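PDB 3BTV: Galactose/lactose metabolism regulatory protein GAL80 from Saccharomyces cerevisiae, which binds GAL4 and, in the absence of an inducing sugar, blocks its activation of the galactose and lactose metabolic genes. Local coordinates for residues Ile36-Pro41 with Asn362-Asn367; Leu122-Ala127 with Pro403-Ala408; Ile150-Gly155 with His369-Ser374. The protein carries 1 engineered substitution. One frame throughout, in Å; residues are numbered along the deposited sequence.

Contact 1 of 3, residues Ile36-Pro41 with Asn362-Asn367; sequences IKTHYP and NAIVGN
Thr-38 and Val-365 bring their backbones within 4.9 Å, CA to CA, where the first residues of two helices, 39-45 and 363-380, come side by side. Helix 39-45 belongs to the first beta-alpha-beta crossover of the Rossmann fold, between strands 21-26 and 50-56; helix 363-380 comes from far later in the chain and lies against it. The join illustrates how two helix starts can pack with few atoms. The CG2 methyl of Thr-38 meets the CG2 methyl of Ile-364 at 3.7 Å, the two side chains crossing at about a right angle. With OG1 between the backbone N and the carbonyl carbon (chi1 52°), this threonine sends its methyl to the second helix while its hydroxyl bonds to the carbonyl O of Trp-34, so one short side chain serves both an apolar and a polar neighbour. Asn-362 is the N-cap of the second helix, and its carbonyl O accepts from Gly-366 N in the opening turn. No hydrogen bond spans the two segments, and the long chain of Lys-37 leads away from the helix. What this lysine contributes is its backbone: the CG1 methyl of Val-365, anti to its own carbonyl carbon (chi1 -56°), is set close against Lys-37 O at 3.2 Å.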
# COMPACT_ATOMS: atom_id res chain seq x y z
N ILE B 36 8.43 -7.18 34.55
CA ILE B 36 7.54 -7.14 35.71
C ILE B 36 6.08 -6.96 35.29
O ILE B 36 5.16 -7.41 35.98
CB ILE B 36 7.95 -6.03 36.69
CG1 ILE B 36 7.14 -6.13 37.98
CG2 ILE B 36 7.77 -4.66 36.05
CD1 ILE B 36 7.39 -7.41 38.76
N LYS B 37 5.88 -6.33 34.14
CA LYS B 37 4.53 -6.01 33.67
C LYS B 37 3.93 -7.06 32.73
O LYS B 37 2.72 -7.05 32.50
CB LYS B 37 4.51 -4.64 33.00
CG LYS B 37 4.89 -3.49 33.94
CD LYS B 37 4.96 -2.17 33.19
CE LYS B 37 5.51 -1.05 34.06
NZ LYS B 37 5.65 0.24 33.31
N THR B 38 4.75 -7.95 32.20
CA THR B 38 4.27 -8.94 31.23
C THR B 38 4.59 -10.36 31.65
O THR B 38 3.69 -11.15 31.92
CB THR B 38 4.85 -8.69 29.83
OG1 THR B 38 6.28 -8.59 29.91
CG2 THR B 38 4.28 -7.41 29.24
N HIS B 39 5.87 -10.69 31.69
CA HIS B 39 6.29 -12.03 32.10
C HIS B 39 5.82 -12.37 33.51
O HIS B 39 5.30 -13.46 33.75
CB HIS B 39 7.80 -12.17 32.00
CG HIS B 39 8.31 -12.21 30.59
ND1 HIS B 39 8.67 -13.38 29.96
CD2 HIS B 39 8.50 -11.22 29.69
CE1 HIS B 39 9.07 -13.10 28.73
NE2 HIS B 39 8.97 -11.80 28.54
N TYR B 40 6.01 -11.44 34.44
CA TYR B 40 5.72 -11.76 35.84
C TYR B 40 4.26 -12.15 36.07
O TYR B 40 3.97 -13.22 36.61
CB TYR B 40 6.14 -10.63 36.79
CG TYR B 40 5.75 -10.91 38.22
CD1 TYR B 40 4.81 -10.12 38.88
CD2 TYR B 40 6.29 -11.99 38.91
CE1 TYR B 40 4.44 -10.38 40.19
CE2 TYR B 40 5.93 -12.26 40.23
CZ TYR B 40 5.00 -11.45 40.86
OH TYR B 40 4.63 -11.72 42.16
N PRO B 41 3.32 -11.28 35.68
CA PRO B 41 1.91 -11.62 35.85
C PRO B 41 1.59 -13.02 35.33
O PRO B 41 0.87 -13.77 35.99
CB PRO B 41 1.19 -10.55 35.00
CG PRO B 41 2.09 -9.37 35.10
CD PRO B 41 3.50 -9.92 35.12
N ASN B 362 -6.55 -7.73 27.77
CA ASN B 362 -5.26 -7.08 27.83
C ASN B 362 -4.29 -7.84 26.94
O ASN B 362 -3.73 -8.86 27.34
CB ASN B 362 -4.76 -7.07 29.27
CG ASN B 362 -3.58 -6.15 29.47
OD1 ASN B 362 -2.90 -5.77 28.51
ND2 ASN B 362 -3.33 -5.80 30.72
N ALA B 363 -4.12 -7.36 25.71
CA ALA B 363 -3.32 -8.07 24.72
C ALA B 363 -1.89 -8.17 25.20
O ALA B 363 -1.23 -9.20 25.04
CB ALA B 363 -3.37 -7.35 23.39
N ILE B 364 -1.42 -7.08 25.80
CA ILE B 364 -0.06 -6.97 26.31
C ILE B 364 0.34 -8.16 27.17
O ILE B 364 1.29 -8.88 26.85
CB ILE B 364 0.08 -5.71 27.18
CG1 ILE B 364 -0.43 -4.49 26.41
CG2 ILE B 364 1.52 -5.53 27.62
CD1 ILE B 364 -0.73 -3.30 27.31
N VAL B 365 -0.41 -8.36 28.25
CA VAL B 365 -0.15 -9.45 29.17
C VAL B 365 -0.80 -10.74 28.69
O VAL B 365 -0.24 -11.82 28.83
CB VAL B 365 -0.66 -9.11 30.59
CG1 VAL B 365 -0.06 -7.81 31.06
CG2 VAL B 365 -2.18 -9.00 30.59
N GLY B 366 -1.99 -10.61 28.12
CA GLY B 366 -2.70 -11.76 27.59
C GLY B 366 -1.85 -12.56 26.62
O GLY B 366 -1.69 -13.77 26.78
N ASN B 367 -1.30 -11.90 25.62
CA ASN B 367 -0.56 -12.62 24.60
C ASN B 367 0.65 -13.34 25.18
O ASN B 367 0.87 -14.51 24.89
CB ASN B 367 -0.17 -11.70 23.44
CG ASN B 367 -1.38 -11.20 22.69
OD1 ASN B 367 -2.49 -11.65 22.94
ND2 ASN B 367 -1.18 -10.27 21.75

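Contact 2 of 3, residues Leu122-Ala127 with Pro403-Ala408; sequences LFVEWA and PTLMDA
A capping box opens helix 405-424 against the parallel Rossmann sheet, and Leu-405 and Ala-408 of its first turn meet strand 121-125 and the residues that follow it. Leu-405 meets the strand with both branches: its CD1 lies 4.3 Å from Val-124 CB, and its CD2 stands at the same distance from Leu-122 CD2, two residues earlier on the strand. Farther along, Trp-126 extends its indole to the helix start, edge first, CG anti to the backbone N (chi1 178°). The benzo edge does the touching, with the Ala-408 O near the ring plane, 3.4 Å from Trp-126 CZ3, while the Ala-408 CB sits 4.0 Å from that same carbon. One ring face is covered by the CB of Ala-127, which a cis peptide bond joins to the tryptophan. Glu-Trp-Ala here stands where Gfo/Idh/MocA oxidoreductases commonly carry Glu-Lys-Pro. The indole NE1 is fixed by the carbonyl O of Thr-211, and His-216 packs edge-to-face with the ring. A leucine here would probably leave Thr-211 O without its donor and open a gap beside Ala-408 that the indole edge now fills. The helix start is itself tightly tied: Thr-404 OG1 accepts from Met-406 N at a bent 138°, and the reciprocal bond, from Thr-404 N to the anti lone pair of Asp-407 OD2, is straighter, 164° over 2.8 Å.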
# COMPACT_ATOMS: atom_id res chain seq x y z
N LEU B 122 15.47 -22.06 26.63
CA LEU B 122 15.97 -20.70 26.55
C LEU B 122 14.92 -19.80 25.90
O LEU B 122 14.52 -20.03 24.75
CB LEU B 122 17.28 -20.62 25.78
CG LEU B 122 17.78 -19.18 25.58
CD1 LEU B 122 18.09 -18.53 26.93
CD2 LEU B 122 19.01 -19.16 24.67
N PHE B 123 14.49 -18.79 26.63
CA PHE B 123 13.41 -17.91 26.19
C PHE B 123 13.99 -16.52 25.98
O PHE B 123 14.49 -15.91 26.93
CB PHE B 123 12.34 -17.88 27.28
CG PHE B 123 11.06 -17.20 26.88
CD1 PHE B 123 9.94 -17.29 27.70
CD2 PHE B 123 10.97 -16.48 25.71
CE1 PHE B 123 8.75 -16.67 27.35
CE2 PHE B 123 9.78 -15.86 25.35
CZ PHE B 123 8.67 -15.95 26.17
N VAL B 124 13.92 -16.02 24.75
CA VAL B 124 14.45 -14.69 24.43
C VAL B 124 13.37 -13.83 23.79
O VAL B 124 12.54 -14.32 23.04
CB VAL B 124 15.68 -14.76 23.48
CG1 VAL B 124 16.26 -13.37 23.23
CG2 VAL B 124 16.76 -15.68 24.08
N GLU B 125 13.39 -12.53 24.09
CA GLU B 125 12.45 -11.62 23.46
C GLU B 125 12.88 -11.20 22.07
O GLU B 125 14.06 -11.23 21.75
CB GLU B 125 12.24 -10.39 24.34
CG GLU B 125 11.44 -10.71 25.58
CD GLU B 125 11.01 -9.46 26.31
OE1 GLU B 125 11.88 -8.60 26.54
OE2 GLU B 125 9.81 -9.36 26.65
N TRP B 126 11.90 -10.85 21.24
CA TRP B 126 12.18 -10.26 19.93
C TRP B 126 12.49 -8.79 20.17
O TRP B 126 11.82 -8.14 20.96
CB TRP B 126 10.96 -10.41 19.01
CG TRP B 126 11.18 -9.77 17.67
CD1 TRP B 126 10.71 -8.56 17.27
CD2 TRP B 126 11.96 -10.28 16.59
NE1 TRP B 126 11.15 -8.29 16.00
CE2 TRP B 126 11.92 -9.33 15.56
CE3 TRP B 126 12.69 -11.46 16.39
CZ2 TRP B 126 12.57 -9.52 14.33
CZ3 TRP B 126 13.33 -11.64 15.18
CH2 TRP B 126 13.28 -10.68 14.17
N ALA B 127 13.51 -8.24 19.50
CA ALA B 127 14.30 -8.95 18.50
C ALA B 127 15.40 -9.78 19.12
O ALA B 127 15.90 -9.48 20.21
CB ALA B 127 14.89 -7.94 17.51
N PRO B 403 6.81 -20.34 18.86
CA PRO B 403 7.90 -19.98 17.96
C PRO B 403 9.23 -20.08 18.69
O PRO B 403 9.32 -19.82 19.89
CB PRO B 403 7.62 -18.50 17.63
CG PRO B 403 6.51 -18.07 18.52
CD PRO B 403 6.16 -19.16 19.46
N THR B 404 10.26 -20.45 17.94
CA THR B 404 11.57 -20.70 18.50
C THR B 404 12.57 -19.71 17.92
O THR B 404 12.22 -18.87 17.10
CB THR B 404 12.06 -22.10 18.12
OG1 THR B 404 12.37 -22.12 16.72
CG2 THR B 404 10.97 -23.12 18.39
N LEU B 405 13.82 -19.84 18.34
CA LEU B 405 14.88 -19.00 17.78
C LEU B 405 15.06 -19.20 16.27
O LEU B 405 15.57 -18.32 15.58
CB LEU B 405 16.20 -19.25 18.53
CG LEU B 405 16.55 -18.23 19.62
CD1 LEU B 405 15.32 -17.72 20.38
CD2 LEU B 405 17.58 -18.81 20.58
N MET B 406 14.63 -20.34 15.74
CA MET B 406 14.67 -20.53 14.30
C MET B 406 13.64 -19.65 13.60
O MET B 406 13.89 -19.08 12.55
CB MET B 406 14.43 -21.99 13.92
CG MET B 406 14.37 -22.18 12.41
SD MET B 406 15.87 -21.56 11.61
CE MET B 406 17.03 -22.84 12.00
N ASP B 407 12.45 -19.56 14.19
CA ASP B 407 11.44 -18.64 13.68
C ASP B 407 11.97 -17.21 13.76
O ASP B 407 11.78 -16.42 12.85
CB ASP B 407 10.14 -18.79 14.47
CG ASP B 407 9.49 -20.16 14.28
OD1 ASP B 407 9.08 -20.47 13.15
OD2 ASP B 407 9.40 -20.92 15.27
N ALA B 408 12.66 -16.89 14.85
CA ALA B 408 13.30 -15.58 14.98
C ALA B 408 14.33 -15.36 13.87
O ALA B 408 14.37 -14.30 13.25
CB ALA B 408 13.98 -15.45 16.35

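Contact 3 of 3, residues Ile150-Gly155 with His369-Ser374; sequences IISLQG and HRLYQS
No ring of either segment takes part where Leu-371 meets Ser-152: the CD2 methyl of Leu-371 lies beside the backbone, 4.3 Å from the Ile-151 O and 4.1 Å from the Ser-152 CA, and Phe-123 of the adjacent strand brings a ring to Leu-371 from outside the two segments. The ring of Tyr-372, next along the helix, is turned to other neighbours and packs edge-to-face with Phe-50. Between the two segments, Leu-371 alone makes the helix side. Its CG is anti to the backbone N (chi1 176°), which carries CG out toward the strand; from there CD1 goes to the Ile-150 CG2, 4.3 Å away, and CD2 to Ser-152 and the Gln-154 CB. The chain turns sharply beside it: Ser-152 is the centre of an inverse gamma turn in which Leu-153 N reaches Ile-151 O by a weak bond. On the helix, the backbone O of Leu-371 also takes a bond from Ser-374 OG at 2.9 Å; the donor stands tilted 20° from the carbonyl plane. Phe-123 touches Ile-150 and Ser-152 as well and adds to the apolar surroundings. Strand 150-152 and helix 369-374 run nearly antiparallel, 169° between their directions, with axes 10.5 Å apart. Ile-150 points to this helix and Ile-151 away from it, the layering of an alpha/beta Rossmann fold, here provided, at the strand that is outermost within this chain, by a helix from the late part of the sequence.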
# COMPACT_ATOMS: atom_id res chain seq x y z
N ILE B 150 12.78 -20.57 22.71
CA ILE B 150 11.53 -19.84 22.48
C ILE B 150 11.86 -18.39 22.15
O ILE B 150 12.73 -17.79 22.78
CB ILE B 150 10.62 -19.90 23.72
CG1 ILE B 150 10.44 -21.33 24.22
CG2 ILE B 150 9.25 -19.26 23.43
CD1 ILE B 150 11.10 -21.64 25.58
N ILE B 151 11.18 -17.83 21.16
CA ILE B 151 11.28 -16.39 20.89
C ILE B 151 9.93 -15.76 21.24
O ILE B 151 8.88 -16.34 20.96
CB ILE B 151 11.64 -16.08 19.41
CG1 ILE B 151 11.93 -14.58 19.22
CG2 ILE B 151 10.53 -16.51 18.46
CD1 ILE B 151 13.30 -14.15 19.79
N SER B 152 9.96 -14.58 21.84
CA SER B 152 8.73 -13.87 22.19
C SER B 152 8.05 -13.20 20.99
O SER B 152 7.97 -11.98 20.91
CB SER B 152 9.00 -12.84 23.27
OG SER B 152 7.78 -12.38 23.83
N LEU B 153 7.56 -14.01 20.05
CA LEU B 153 6.69 -13.50 18.99
C LEU B 153 5.24 -13.77 19.44
O LEU B 153 4.50 -14.50 18.80
CB LEU B 153 7.00 -14.18 17.65
CG LEU B 153 8.34 -13.79 17.00
CD1 LEU B 153 8.64 -14.62 15.76
CD2 LEU B 153 8.36 -12.31 16.62
N GLN B 154 4.88 -13.17 20.57
CA GLN B 154 3.65 -13.50 21.27
C GLN B 154 2.39 -13.14 20.49
O GLN B 154 1.28 -13.46 20.91
CB GLN B 154 3.62 -12.85 22.65
CG GLN B 154 3.21 -11.39 22.63
CD GLN B 154 4.29 -10.49 22.08
OE1 GLN B 154 5.47 -10.72 22.32
NE2 GLN B 154 3.89 -9.46 21.35
N GLY B 155 2.58 -12.47 19.35
CA GLY B 155 1.48 -12.14 18.47
C GLY B 155 0.86 -13.41 17.91
O GLY B 155 -0.34 -13.48 17.62
N HIS B 369 0.90 -14.24 28.19
CA HIS B 369 0.38 -15.26 29.09
C HIS B 369 0.12 -16.54 28.31
O HIS B 369 0.46 -17.64 28.75
CB HIS B 369 -0.92 -14.79 29.75
CG HIS B 369 -1.48 -15.77 30.73
ND1 HIS B 369 -2.47 -16.67 30.40
CD2 HIS B 369 -1.18 -16.00 32.03
CE1 HIS B 369 -2.76 -17.41 31.46
NE2 HIS B 369 -1.99 -17.02 32.46
N ARG B 370 -0.48 -16.38 27.14
CA ARG B 370 -0.89 -17.50 26.31
C ARG B 370 0.33 -18.20 25.73
O ARG B 370 0.28 -19.39 25.40
CB ARG B 370 -1.86 -17.04 25.21
CG ARG B 370 -3.27 -16.78 25.75
CD ARG B 370 -4.13 -15.96 24.79
NE ARG B 370 -4.56 -16.72 23.61
CZ ARG B 370 -5.81 -17.12 23.38
NH1 ARG B 370 -6.79 -16.83 24.23
NH2 ARG B 370 -6.08 -17.80 22.28
N LEU B 371 1.42 -17.46 25.61
CA LEU B 371 2.69 -18.05 25.18
C LEU B 371 3.24 -18.98 26.27
O LEU B 371 3.63 -20.12 26.00
CB LEU B 371 3.70 -16.94 24.86
CG LEU B 371 5.12 -17.39 24.49
CD1 LEU B 371 5.07 -18.44 23.38
CD2 LEU B 371 5.96 -16.19 24.09
N TYR B 372 3.26 -18.50 27.51
CA TYR B 372 3.68 -19.31 28.65
C TYR B 372 2.81 -20.56 28.76
O TYR B 372 3.32 -21.66 28.95
CB TYR B 372 3.60 -18.52 29.95
CG TYR B 372 4.90 -17.82 30.29
CD1 TYR B 372 5.15 -16.54 29.83
CD2 TYR B 372 5.87 -18.45 31.07
CE1 TYR B 372 6.34 -15.91 30.13
CE2 TYR B 372 7.06 -17.82 31.37
CZ TYR B 372 7.29 -16.55 30.90
OH TYR B 372 8.46 -15.90 31.19
N GLN B 373 1.50 -20.38 28.62
CA GLN B 373 0.58 -21.50 28.69
C GLN B 373 0.92 -22.55 27.65
O GLN B 373 0.98 -23.75 27.95
CB GLN B 373 -0.87 -21.01 28.52
CG GLN B 373 -1.92 -22.09 28.73
CD GLN B 373 -2.12 -22.43 30.20
OE1 GLN B 373 -1.77 -23.53 30.64
NE2 GLN B 373 -2.69 -21.50 30.95
N SER B 374 1.18 -22.11 26.42
CA SER B 374 1.47 -23.04 25.33
C SER B 374 2.78 -23.79 25.60
O SER B 374 2.98 -24.91 25.12
CB SER B 374 1.50 -22.32 23.98
OG SER B 374 2.77 -21.74 23.71

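Overall arrangement
Along the chain the three early segments come in the order 36-41, 122-127, 150-155, and the late ones follow as 362-367, 369-374, 403-408. Contact 3 is nested within the loop closed by contact 2, whereas contact 1 alternates with both. Contacts 1 and 3 share helix 363-380, with centres about 10 Å apart; contacts 2 and 3 use neighbouring strands of one parallel sheet, also about 10 Å between centres, and contacts 1 and 2 stand about 17 Å apart. His-39 joins them, bonding to Tyr-372 and Glu-125. Helices 363-380 and 405-424, which come after most strands of the large mixed sheet, thus return to the Rossmann domain and pack on it.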